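Local structure of GCN5-related N-acetyltransferase (Kribbella flavida, 4MY0) at residues R23-A26 with R27-L31; A36-D39 with W40-A44; V89-P92 with E93-G96; V99-L102 with L103-V107. The protein binds a coenzyme A-type cofactor in a GNAT acetyltransferase domain and probably transfers acetyl groups to amines, perhaps those of aminoglycosides. One frame throughout, in Å; residues are numbered along the deposited sequence.

Contact 1. Residues R23-A26 with R27-L31. With AC8 ([(2R,3R,4R,5R)-5-(6-amino-9H-purin-9-yl)-3,4-bis(phosphonooxy)tetrahydrofuran-2-yl]methyl (3R)-3-hydroxy-2,2-dimethyl-4-oxo-4-({3-oxo-3-[(2-sulfanylethyl)amino]propyl}amino)butyl dihydrogen diphosphate), chain L.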
# COMPACT_ATOMS: atom_id res chain seq x y z
N ARG C 23 -18.82 3.22 -29.45
CA ARG C 23 -17.98 2.03 -29.63
C ARG C 23 -16.51 2.42 -29.67
O ARG C 23 -15.68 1.81 -29.00
CB ARG C 23 -18.32 1.27 -30.92
CG ARG C 23 -17.53 -0.06 -31.07
CD ARG C 23 -17.14 -0.39 -32.51
NE ARG C 23 -18.29 -0.31 -33.41
CZ ARG C 23 -18.44 0.62 -34.35
NH1 ARG C 23 -17.51 1.54 -34.55
NH2 ARG C 23 -19.53 0.61 -35.12
N VAL C 24 -16.19 3.43 -30.47
CA VAL C 24 -14.81 3.87 -30.58
C VAL C 24 -14.31 4.41 -29.23
O VAL C 24 -13.16 4.19 -28.84
CB VAL C 24 -14.64 4.95 -31.67
CG1 VAL C 24 -13.16 5.34 -31.80
CG2 VAL C 24 -15.17 4.44 -32.99
N ARG C 25 -15.18 5.11 -28.52
CA ARG C 25 -14.81 5.65 -27.22
C ARG C 25 -14.54 4.52 -26.22
O ARG C 25 -13.56 4.57 -25.49
CB ARG C 25 -15.90 6.56 -26.67
CG ARG C 25 -15.51 7.24 -25.37
CD ARG C 25 -16.72 7.80 -24.60
NE ARG C 25 -16.26 8.35 -23.32
CZ ARG C 25 -15.93 7.60 -22.27
NH1 ARG C 25 -15.50 8.18 -21.16
NH2 ARG C 25 -16.02 6.27 -22.33
N ALA C 26 -15.41 3.51 -26.19
CA ALA C 26 -15.21 2.38 -25.27
C ALA C 26 -13.84 1.72 -25.48
O ALA C 26 -13.19 1.31 -24.52
CB ALA C 26 -16.33 1.37 -25.43
N ARG C 27 -13.39 1.64 -26.73
CA ARG C 27 -12.11 0.99 -27.03
C ARG C 27 -10.94 1.97 -26.90
O ARG C 27 -9.80 1.64 -27.25
CB ARG C 27 -12.14 0.40 -28.45
CG ARG C 27 -13.37 -0.46 -28.68
CD ARG C 27 -13.28 -1.36 -29.91
NE ARG C 27 -14.44 -2.25 -29.90
CZ ARG C 27 -14.50 -3.45 -30.49
NH1 ARG C 27 -15.61 -4.16 -30.41
NH2 ARG C 27 -13.45 -3.92 -31.15
N SER C 28 -11.24 3.19 -26.43
CA SER C 28 -10.25 4.24 -26.26
C SER C 28 -10.06 4.64 -24.79
O SER C 28 -8.93 4.73 -24.31
CB SER C 28 -10.65 5.47 -27.08
OG SER C 28 -10.63 5.15 -28.45
N PHE C 29 -11.17 4.86 -24.09
CA PHE C 29 -11.13 5.38 -22.72
C PHE C 29 -11.61 4.38 -21.69
O PHE C 29 -11.26 4.50 -20.52
CB PHE C 29 -12.00 6.64 -22.59
CG PHE C 29 -11.49 7.81 -23.38
CD1 PHE C 29 -12.36 8.79 -23.83
CD2 PHE C 29 -10.14 7.94 -23.66
CE1 PHE C 29 -11.88 9.89 -24.55
CE2 PHE C 29 -9.65 9.04 -24.39
CZ PHE C 29 -10.53 10.01 -24.83
N GLY C 30 -12.45 3.44 -22.11
CA GLY C 30 -13.07 2.50 -21.20
C GLY C 30 -14.58 2.52 -21.35
O GLY C 30 -15.12 3.40 -22.03
N LEU C 31 -15.25 1.58 -20.70
CA LEU C 31 -16.69 1.40 -20.82
C LEU C 31 -17.42 2.45 -20.00
O LEU C 31 -16.93 2.86 -18.95
CB LEU C 31 -17.09 0.01 -20.32
CG LEU C 31 -16.19 -1.15 -20.74
CD1 LEU C 31 -16.56 -2.42 -19.97
CD2 LEU C 31 -16.28 -1.37 -22.25
N1A AC8 L . 2.52 7.48 -28.29
O1A AC8 L . -2.31 10.93 -36.79
P1A AC8 L . -1.62 9.76 -36.10
C1B AC8 L . 2.11 9.87 -32.80
S1P AC8 L . -6.16 13.29 -25.98
C2A AC8 L . 3.45 8.18 -28.96
O2A AC8 L . -1.50 8.47 -36.85
P2A AC8 L . -3.55 8.57 -34.32
C2B AC8 L . 2.39 9.22 -34.14
O2B AC8 L . 3.61 8.47 -34.07
O2C AC8 L . 3.55 7.50 -36.39
C2P AC8 L . -6.01 11.72 -26.91
N3A AC8 L . 3.16 8.74 -30.15
O3A AC8 L . -2.35 9.59 -34.69
C3B AC8 L . 2.48 10.44 -35.06
O3B AC8 L . 3.76 11.05 -34.89
P3B AC8 L . 5.03 10.89 -35.90
O3C AC8 L . 2.79 6.16 -34.40
C3P AC8 L . -7.15 10.91 -26.33
C4A AC8 L . 1.92 8.60 -30.67
O4A AC8 L . -4.49 8.46 -35.50
C4B AC8 L . 1.51 11.44 -34.47
O4B AC8 L . 1.31 11.02 -33.11
O4C AC8 L . 5.24 6.70 -34.67
P4C AC8 L . 3.82 7.11 -34.95
N4P AC8 L . -7.32 9.55 -26.82
C5A AC8 L . 0.94 7.90 -29.99
O5A AC8 L . -2.93 7.34 -33.71
C5B AC8 L . 0.17 11.47 -35.19
O5B AC8 L . -0.14 10.15 -35.61
C5P AC8 L . -6.58 8.47 -26.60
O5P AC8 L . -5.53 8.54 -25.97
C6A AC8 L . 1.26 7.33 -28.77
N6A AC8 L . 0.34 6.62 -28.07
O6A AC8 L . -4.27 9.39 -33.14
C6P AC8 L . -7.11 7.18 -27.16
N7A AC8 L . -0.19 7.92 -30.75
O7A AC8 L . 5.21 9.42 -36.16
C7P AC8 L . -6.05 6.17 -27.64
C8A AC8 L . 0.09 8.63 -31.87
O8A AC8 L . 4.63 11.70 -37.12
N8P AC8 L . -5.38 6.75 -28.80
N9A AC8 L . 1.38 9.03 -31.82
O9A AC8 L . 6.17 11.49 -35.10
C9P AC8 L . -5.93 7.22 -29.92
O9P AC8 L . -7.14 7.18 -30.09
CAP AC8 L . -5.04 7.80 -31.01
OAP AC8 L . -3.86 7.00 -31.14
CBP AC8 L . -4.60 9.25 -30.76
CCP AC8 L . -3.63 9.65 -31.88
CDP AC8 L . -5.80 10.18 -30.78
CEP AC8 L . -3.88 9.39 -29.43
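R25 sends CG away from its backbone N (chi1 -175°) and keeps its chain extended, while F29, four residues on, holds CG beside its own N (chi1 -66°), and the two side chains cross at about a right angle. CG of R25 lies 3.8 Å from CD1 of F29, and CB of F29 sits over one face of the guanidinium, offset toward its rim. NH2 of R25 comes within 3.0 Å of G30 O, near the guanidinium plane. With an alanine in place of R25, the ring of F29 would probably be less firmly placed, and G30 O would lose the guanidinium beside it. N4P of AC8 lies 3.4 Å from F29 CE2. The chain leaves helical angles at R27, yet the last carbonyls keep donors: R25 O accepts from F29 N at 2.8 Å, almost in line with the carbonyl, and from S28 N above the carbonyl plane. S28 OG turns back to donate to the helix-end carbonyl V24 O at 2.7 Å. The turn thus closes helix 18-26 and opens the loop toward helix 34-49, with V24, S28 and F29 resting on V89 of strand 78-90.

Contact 2. Residues A36-D39 with W40-A44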
# COMPACT_ATOMS: atom_id res chain seq x y z
N ALA C 36 -24.30 6.76 -17.12
CA ALA C 36 -23.34 7.73 -17.62
C ALA C 36 -23.45 7.89 -19.13
O ALA C 36 -23.15 8.94 -19.69
CB ALA C 36 -21.92 7.33 -17.23
N ARG C 37 -23.89 6.81 -19.79
CA ARG C 37 -24.10 6.80 -21.23
C ARG C 37 -25.28 7.71 -21.59
O ARG C 37 -25.20 8.53 -22.51
CB ARG C 37 -24.39 5.37 -21.69
CG ARG C 37 -24.46 5.20 -23.19
CD ARG C 37 -24.83 3.77 -23.55
NE ARG C 37 -24.73 3.52 -24.99
CZ ARG C 37 -25.68 3.83 -25.86
NH1 ARG C 37 -25.50 3.57 -27.15
NH2 ARG C 37 -26.81 4.39 -25.45
N GLU C 38 -26.37 7.55 -20.84
CA GLU C 38 -27.54 8.41 -20.95
C GLU C 38 -27.18 9.90 -20.92
O GLU C 38 -27.66 10.68 -21.74
CB GLU C 38 -28.51 8.10 -19.81
CG GLU C 38 -29.66 9.09 -19.68
CD GLU C 38 -30.86 8.49 -18.98
OE1 GLU C 38 -31.99 8.65 -19.48
OE2 GLU C 38 -30.67 7.85 -17.92
N ASP C 39 -26.32 10.27 -19.97
CA ASP C 39 -25.87 11.65 -19.83
C ASP C 39 -24.90 12.05 -20.94
O ASP C 39 -24.71 13.24 -21.21
CB ASP C 39 -25.21 11.87 -18.46
CG ASP C 39 -26.23 11.95 -17.33
OD1 ASP C 39 -26.56 10.90 -16.74
OD2 ASP C 39 -26.69 13.08 -17.03
N TRP C 40 -24.27 11.07 -21.58
CA TRP C 40 -23.29 11.35 -22.63
C TRP C 40 -23.99 11.64 -23.95
O TRP C 40 -23.64 12.58 -24.66
CB TRP C 40 -22.30 10.18 -22.77
CG TRP C 40 -21.16 10.44 -23.71
CD1 TRP C 40 -19.88 10.81 -23.38
CD2 TRP C 40 -21.18 10.30 -25.14
NE1 TRP C 40 -19.11 10.92 -24.52
CE2 TRP C 40 -19.89 10.62 -25.61
CE3 TRP C 40 -22.17 9.94 -26.06
CZ2 TRP C 40 -19.56 10.59 -26.97
CZ3 TRP C 40 -21.85 9.91 -27.41
CH2 TRP C 40 -20.56 10.24 -27.85
N VAL C 41 -24.99 10.81 -24.27
CA VAL C 41 -25.79 10.99 -25.48
C VAL C 41 -26.49 12.35 -25.49
O VAL C 41 -26.44 13.08 -26.48
CB VAL C 41 -26.84 9.88 -25.61
CG1 VAL C 41 -27.73 10.13 -26.82
CG2 VAL C 41 -26.16 8.54 -25.72
N ARG C 42 -27.14 12.68 -24.37
CA ARG C 42 -27.83 13.96 -24.25
C ARG C 42 -26.85 15.12 -24.43
O ARG C 42 -27.15 16.09 -25.13
CB ARG C 42 -28.54 14.06 -22.89
CG ARG C 42 -29.29 15.37 -22.68
CD ARG C 42 -29.95 15.43 -21.30
NE ARG C 42 -28.97 15.46 -20.21
CZ ARG C 42 -28.82 14.49 -19.31
NH1 ARG C 42 -29.59 13.41 -19.36
NH2 ARG C 42 -27.91 14.61 -18.35
N ASP C 43 -25.68 15.02 -23.83
CA ASP C 43 -24.64 16.03 -24.01
C ASP C 43 -24.13 16.08 -25.45
O ASP C 43 -23.89 17.15 -26.00
CB ASP C 43 -23.48 15.80 -23.04
CG ASP C 43 -23.66 16.52 -21.71
OD1 ASP C 43 -23.25 17.70 -21.62
OD2 ASP C 43 -24.22 15.91 -20.77
N ALA C 44 -23.98 14.90 -26.07
CA ALA C 44 -23.43 14.82 -27.42
C ALA C 44 -24.33 15.50 -28.47
O ALA C 44 -23.84 16.13 -29.41
CB ALA C 44 -23.17 13.35 -27.79
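The guanidinium of R42 has CA of D39 over one face, with E38 O approaching it obliquely, and its plane stands 87° from the carboxylate of D39. The two side chains run side by side and point the same way, because the R42 chain bends at chi3 (66°) and brings NH2 back to OD2 of D39. That pair forms a salt bridge between residues three apart, about one helical turn; its modelled separation is too short to be taken literally. One face of the W40 indole is met by CB of A44, 3.7 Å above the plane and offset toward the rim, as expected for residues four apart on a helix. CG2 of V41 approaches the guanidinium of R37 obliquely, at 4.2 Å from NH2, while the charge of R37 is answered by D19.

Beneath these side chains runs the helical backbone. R37 O receives two donors: V41 N at 2.9 Å, nearly straight, and W40 N at 2.9 Å from above the carbonyl plane. The bonds from R42 N to E38 O and from D43 N to D39 O are weak. OD1 of D43 is paired with K194. The polar residues D39 and R42 thus occupy the outer side of helix 34-49, whereas W40 packs on V21 and L22 of helix 18-26 and, together with A44, on F53 of strand 53-58.

Contact 3. Residues V89-P92 with E93-G96. With AC8 ([(2R,3R,4R,5R)-5-(6-amino-9H-purin-9-yl)-3,4-bis(phosphonooxy)tetrahydrofuran-2-yl]methyl (3R)-3-hydroxy-2,2-dimethyl-4-oxo-4-({3-oxo-3-[(2-sulfanylethyl)amino]propyl}amino)butyl dihydrogen diphosphate), chain L.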
# COMPACT_ATOMS: atom_id res chain seq x y z
N VAL C 89 -10.82 10.45 -30.03
CA VAL C 89 -10.71 8.98 -30.05
C VAL C 89 -10.54 8.43 -31.47
O VAL C 89 -11.16 8.92 -32.40
CB VAL C 89 -11.93 8.30 -29.37
CG1 VAL C 89 -12.03 8.74 -27.91
CG2 VAL C 89 -13.22 8.65 -30.10
N VAL C 90 -9.69 7.42 -31.62
CA VAL C 90 -9.52 6.73 -32.91
C VAL C 90 -9.61 5.22 -32.67
O VAL C 90 -9.04 4.71 -31.68
CB VAL C 90 -8.17 7.08 -33.55
CG1 VAL C 90 -7.98 6.30 -34.88
CG2 VAL C 90 -8.03 8.61 -33.77
N ALA C 91 -10.36 4.49 -33.51
CA ALA C 91 -10.50 3.03 -33.33
C ALA C 91 -9.12 2.36 -33.37
O ALA C 91 -8.26 2.77 -34.16
CB ALA C 91 -11.42 2.44 -34.39
N PRO C 92 -8.89 1.34 -32.52
CA PRO C 92 -7.54 0.76 -32.38
C PRO C 92 -6.88 0.36 -33.69
O PRO C 92 -5.69 0.66 -33.89
CB PRO C 92 -7.78 -0.48 -31.49
CG PRO C 92 -8.92 -0.06 -30.60
CD PRO C 92 -9.84 0.76 -31.53
N GLU C 93 -7.62 -0.28 -34.60
CA GLU C 93 -7.01 -0.77 -35.83
C GLU C 93 -6.83 0.37 -36.84
O GLU C 93 -6.35 0.14 -37.96
CB GLU C 93 -7.81 -1.95 -36.42
CG GLU C 93 -9.05 -1.57 -37.27
CD GLU C 93 -10.26 -1.15 -36.44
OE1 GLU C 93 -11.41 -1.22 -36.95
OE2 GLU C 93 -10.07 -0.73 -35.27
N TYR C 94 -7.20 1.59 -36.45
CA TYR C 94 -6.99 2.75 -37.32
C TYR C 94 -5.95 3.75 -36.79
O TYR C 94 -5.70 4.76 -37.45
CB TYR C 94 -8.32 3.45 -37.64
CG TYR C 94 -9.07 2.75 -38.74
CD1 TYR C 94 -8.80 3.03 -40.08
CD2 TYR C 94 -10.02 1.77 -38.45
CE1 TYR C 94 -9.47 2.37 -41.10
CE2 TYR C 94 -10.69 1.10 -39.47
CZ TYR C 94 -10.41 1.41 -40.78
OH TYR C 94 -11.07 0.75 -41.79
N ARG C 95 -5.35 3.46 -35.63
CA ARG C 95 -4.34 4.35 -35.05
C ARG C 95 -2.98 4.22 -35.72
O ARG C 95 -2.66 3.17 -36.28
CB ARG C 95 -4.19 4.06 -33.54
CG ARG C 95 -5.50 4.20 -32.76
CD ARG C 95 -5.38 3.69 -31.31
NE ARG C 95 -6.68 3.78 -30.63
CZ ARG C 95 -7.04 3.06 -29.57
NH1 ARG C 95 -8.25 3.23 -29.05
NH2 ARG C 95 -6.21 2.15 -29.03
N GLY C 96 -2.16 5.27 -35.67
CA GLY C 96 -0.80 5.22 -36.20
C GLY C 96 -0.76 5.24 -37.72
O GLY C 96 0.20 4.77 -38.34
N1A AC8 L . 2.52 7.48 -28.29
O1A AC8 L . -2.31 10.93 -36.79
P1A AC8 L . -1.62 9.76 -36.10
C1B AC8 L . 2.11 9.87 -32.80
S1P AC8 L . -6.16 13.29 -25.98
C2A AC8 L . 3.45 8.18 -28.96
O2A AC8 L . -1.50 8.47 -36.85
P2A AC8 L . -3.55 8.57 -34.32
C2B AC8 L . 2.39 9.22 -34.14
O2B AC8 L . 3.61 8.47 -34.07
O2C AC8 L . 3.55 7.50 -36.39
C2P AC8 L . -6.01 11.72 -26.91
N3A AC8 L . 3.16 8.74 -30.15
O3A AC8 L . -2.35 9.59 -34.69
C3B AC8 L . 2.48 10.44 -35.06
O3B AC8 L . 3.76 11.05 -34.89
P3B AC8 L . 5.03 10.89 -35.90
O3C AC8 L . 2.79 6.16 -34.40
C3P AC8 L . -7.15 10.91 -26.33
C4A AC8 L . 1.92 8.60 -30.67
O4A AC8 L . -4.49 8.46 -35.50
C4B AC8 L . 1.51 11.44 -34.47
O4B AC8 L . 1.31 11.02 -33.11
O4C AC8 L . 5.24 6.70 -34.67
P4C AC8 L . 3.82 7.11 -34.95
N4P AC8 L . -7.32 9.55 -26.82
C5A AC8 L . 0.94 7.90 -29.99
O5A AC8 L . -2.93 7.34 -33.71
C5B AC8 L . 0.17 11.47 -35.19
O5B AC8 L . -0.14 10.15 -35.61
C5P AC8 L . -6.58 8.47 -26.60
O5P AC8 L . -5.53 8.54 -25.97
C6A AC8 L . 1.26 7.33 -28.77
N6A AC8 L . 0.34 6.62 -28.07
O6A AC8 L . -4.27 9.39 -33.14
C6P AC8 L . -7.11 7.18 -27.16
N7A AC8 L . -0.19 7.92 -30.75
O7A AC8 L . 5.21 9.42 -36.16
C7P AC8 L . -6.05 6.17 -27.64
C8A AC8 L . 0.09 8.63 -31.87
O8A AC8 L . 4.63 11.70 -37.12
N8P AC8 L . -5.38 6.75 -28.80
N9A AC8 L . 1.38 9.03 -31.82
O9A AC8 L . 6.17 11.49 -35.10
C9P AC8 L . -5.93 7.22 -29.92
O9P AC8 L . -7.14 7.18 -30.09
CAP AC8 L . -5.04 7.80 -31.01
OAP AC8 L . -3.86 7.00 -31.14
CBP AC8 L . -4.60 9.25 -30.76
CCP AC8 L . -3.63 9.65 -31.88
CDP AC8 L . -5.80 10.18 -30.78
CEP AC8 L . -3.88 9.39 -29.43
O HOH W 1 -3.81 0.56 -35.79
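Hydrogen bonds centre on V90 O and the guanidinium of R95. NE of R95 donates to V90 O at 2.7 Å, the acceptor lying 18° out of the guanidinium plane, and NH1 adds a weak second bond to the same oxygen. NH1 also donates to R27 O, and NH2 to S245 of the second subunit. The chain itself turns through a bond from Y94 N to A91 O (2.8 Å) and a weak one from R95 N to P92 O; a water spans P92 O and R95 O, donating to both.

Both faces of the R95 guanidinium are packed. The extended R95 chain carries it between P92 and the cofactor: CA of P92 lies 3.5 Å above one face, while C7P of AC8 lies 3.7 Å over the centre of the other. A methionine in place of R95 would probably leave V90 O and R27 O without these donors and deprive the pantetheine arm of its flat, charged support.

Among apolar contacts, CG1 of V90 meets CB of Y94 at 4.0 Å, and CB of A91 approaches the Y94 ring obliquely; Y94 OH is hydrogen-bonded to D6.

Toward the cofactor AC8, V90 N donates to O9P at 3.0 Å, and G96 N to the pyrophosphate oxygen O5A at 3.0 Å. A strand amide holding the pantetheine arm, followed by a glycine-rich loop whose amides receive the pyrophosphate, is the hallmark of the GNAT coenzyme A site.

Contact 4. Residues V99-L102 with L103-V107. With AC8 ([(2R,3R,4R,5R)-5-(6-amino-9H-purin-9-yl)-3,4-bis(phosphonooxy)tetrahydrofuran-2-yl]methyl (3R)-3-hydroxy-2,2-dimethyl-4-oxo-4-({3-oxo-3-[(2-sulfanylethyl)amino]propyl}amino)butyl dihydrogen diphosphate), chain L.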
# COMPACT_ATOMS: atom_id res chain seq x y z
N VAL C 99 -4.92 9.07 -39.15
CA VAL C 99 -6.34 9.37 -38.95
C VAL C 99 -6.60 10.47 -37.89
O VAL C 99 -7.35 11.43 -38.14
CB VAL C 99 -7.14 8.09 -38.66
CG1 VAL C 99 -8.61 8.42 -38.33
CG2 VAL C 99 -7.05 7.14 -39.86
N GLY C 100 -5.98 10.34 -36.73
CA GLY C 100 -6.11 11.37 -35.69
C GLY C 100 -5.68 12.75 -36.16
O GLY C 100 -6.28 13.76 -35.77
N SER C 101 -4.64 12.81 -36.99
CA SER C 101 -4.15 14.07 -37.54
C SER C 101 -5.13 14.66 -38.55
O SER C 101 -5.32 15.88 -38.62
CB SER C 101 -2.79 13.86 -38.21
OG SER C 101 -1.80 13.55 -37.25
N LEU C 102 -5.75 13.79 -39.33
CA LEU C 102 -6.74 14.22 -40.32
C LEU C 102 -7.96 14.79 -39.56
O LEU C 102 -8.49 15.84 -39.91
CB LEU C 102 -7.11 13.04 -41.23
CG LEU C 102 -8.03 13.09 -42.46
CD1 LEU C 102 -9.44 12.90 -42.06
CD2 LEU C 102 -7.88 14.37 -43.31
N LEU C 103 -8.36 14.09 -38.51
CA LEU C 103 -9.45 14.52 -37.64
C LEU C 103 -9.15 15.89 -37.05
O LEU C 103 -9.97 16.80 -37.11
CB LEU C 103 -9.58 13.54 -36.46
CG LEU C 103 -10.91 13.29 -35.75
CD1 LEU C 103 -10.68 12.95 -34.27
CD2 LEU C 103 -11.93 14.39 -35.91
N MSE C 104 -7.97 16.02 -36.44
CA MSE C 104 -7.63 17.24 -35.71
C MSE C 104 -7.46 18.45 -36.64
O MSE C 104 -7.80 19.59 -36.27
CB MSE C 104 -6.38 17.01 -34.87
CG MSE C 104 -6.59 16.13 -33.63
SE MSE C 104 -7.87 17.04 -32.41
CE MSE C 104 -6.98 18.80 -32.32
N ARG C 105 -6.96 18.23 -37.85
CA ARG C 105 -6.92 19.32 -38.82
C ARG C 105 -8.34 19.80 -39.16
O ARG C 105 -8.57 21.00 -39.29
CB ARG C 105 -6.17 18.92 -40.08
CG ARG C 105 -4.67 18.83 -39.84
CD ARG C 105 -3.91 18.37 -41.06
NE ARG C 105 -2.55 17.98 -40.70
CZ ARG C 105 -2.06 16.75 -40.85
NH1 ARG C 105 -2.82 15.80 -41.39
NH2 ARG C 105 -0.81 16.48 -40.49
N GLY C 106 -9.28 18.86 -39.27
CA GLY C 106 -10.67 19.21 -39.48
C GLY C 106 -11.21 19.96 -38.28
O GLY C 106 -11.99 20.91 -38.42
N VAL C 107 -10.79 19.54 -37.09
CA VAL C 107 -11.19 20.21 -35.85
C VAL C 107 -10.69 21.66 -35.78
O VAL C 107 -11.45 22.59 -35.44
CB VAL C 107 -10.74 19.42 -34.60
CG1 VAL C 107 -10.81 20.29 -33.36
CG2 VAL C 107 -11.59 18.18 -34.42
N1A AC8 L . 2.52 7.48 -28.29
O1A AC8 L . -2.31 10.93 -36.79
P1A AC8 L . -1.62 9.76 -36.10
C1B AC8 L . 2.11 9.87 -32.80
S1P AC8 L . -6.16 13.29 -25.98
C2A AC8 L . 3.45 8.18 -28.96
O2A AC8 L . -1.50 8.47 -36.85
P2A AC8 L . -3.55 8.57 -34.32
C2B AC8 L . 2.39 9.22 -34.14
O2B AC8 L . 3.61 8.47 -34.07
O2C AC8 L . 3.55 7.50 -36.39
C2P AC8 L . -6.01 11.72 -26.91
N3A AC8 L . 3.16 8.74 -30.15
O3A AC8 L . -2.35 9.59 -34.69
C3B AC8 L . 2.48 10.44 -35.06
O3B AC8 L . 3.76 11.05 -34.89
P3B AC8 L . 5.03 10.89 -35.90
O3C AC8 L . 2.79 6.16 -34.40
C3P AC8 L . -7.15 10.91 -26.33
C4A AC8 L . 1.92 8.60 -30.67
O4A AC8 L . -4.49 8.46 -35.50
C4B AC8 L . 1.51 11.44 -34.47
O4B AC8 L . 1.31 11.02 -33.11
O4C AC8 L . 5.24 6.70 -34.67
P4C AC8 L . 3.82 7.11 -34.95
N4P AC8 L . -7.32 9.55 -26.82
C5A AC8 L . 0.94 7.90 -29.99
O5A AC8 L . -2.93 7.34 -33.71
C5B AC8 L . 0.17 11.47 -35.19
O5B AC8 L . -0.14 10.15 -35.61
C5P AC8 L . -6.58 8.47 -26.60
O5P AC8 L . -5.53 8.54 -25.97
C6A AC8 L . 1.26 7.33 -28.77
N6A AC8 L . 0.34 6.62 -28.07
O6A AC8 L . -4.27 9.39 -33.14
C6P AC8 L . -7.11 7.18 -27.16
N7A AC8 L . -0.19 7.92 -30.75
O7A AC8 L . 5.21 9.42 -36.16
C7P AC8 L . -6.05 6.17 -27.64
C8A AC8 L . 0.09 8.63 -31.87
O8A AC8 L . 4.63 11.70 -37.12
N8P AC8 L . -5.38 6.75 -28.80
N9A AC8 L . 1.38 9.03 -31.82
O9A AC8 L . 6.17 11.49 -35.10
C9P AC8 L . -5.93 7.22 -29.92
O9P AC8 L . -7.14 7.18 -30.09
CAP AC8 L . -5.04 7.80 -31.01
OAP AC8 L . -3.86 7.00 -31.14
CBP AC8 L . -4.60 9.25 -30.76
CCP AC8 L . -3.63 9.65 -31.88
CDP AC8 L . -5.80 10.18 -30.78
CEP AC8 L . -3.88 9.39 -29.43
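O1A of AC8 is gripped twice by S101, by OG at 2.7 Å and by the backbone N at 3.0 Å, while the neighbouring phosphate offers O4A to G100 N at 2.7 Å. OG of S101 lies beside its own backbone N (chi1 -68°), which lets hydroxyl and amide reach the same oxygen. These donors stand at the start of a helix, where the dipole would be expected to favour a pyrophosphate. G100 is fitted to the task, since a CB there would collide with O6A of the cofactor.

Behind the phosphates the first turns are regular. L103 N donates to V99 O at 2.9 Å, almost in line with the carbonyl, and M104 N to G100 O at 2.9 Å. The side chain of R105 folds back along the turn: its guanidinium has CB of S101 over one face, 3.7 Å from NH1, and its CG lies 3.3 Å from S101 O. The selenomethionine M104 bends at chi2 and chi3, its CG passing close to G100 O.

V99 and L103 pack on V56 of strand 53-58 and on strand 61-75, whereas M104 and V107 touch I85 of strand 78-90. Helix 99-113 is the connecting element between the parallel strands 78-90 and 118-121.

How the contacts relate
Contacts 1, 3 and 4 all touch AC8, at different parts of its length, an example of short local segments cooperating in one ligand site. Contact 3 is the joint between the other two: its centre lies 11 Å from that of contact 1 and 12 Å from that of contact 4. CG1 of V24 packs 3.4 Å from A91 N, bringing the helix-end turn against the cofactor loop, while CG2 of V90 packs against CA of G100 at 3.9 Å. Contacts 1 and 4 approach no nearer than about 8 Å between nearest atoms, yet both meet the ligand. Contact 2 stands back from it, with the W40 side chain about 12 Å from AC8, and joins through R25 CD, 3.9 Å from W40 NE1.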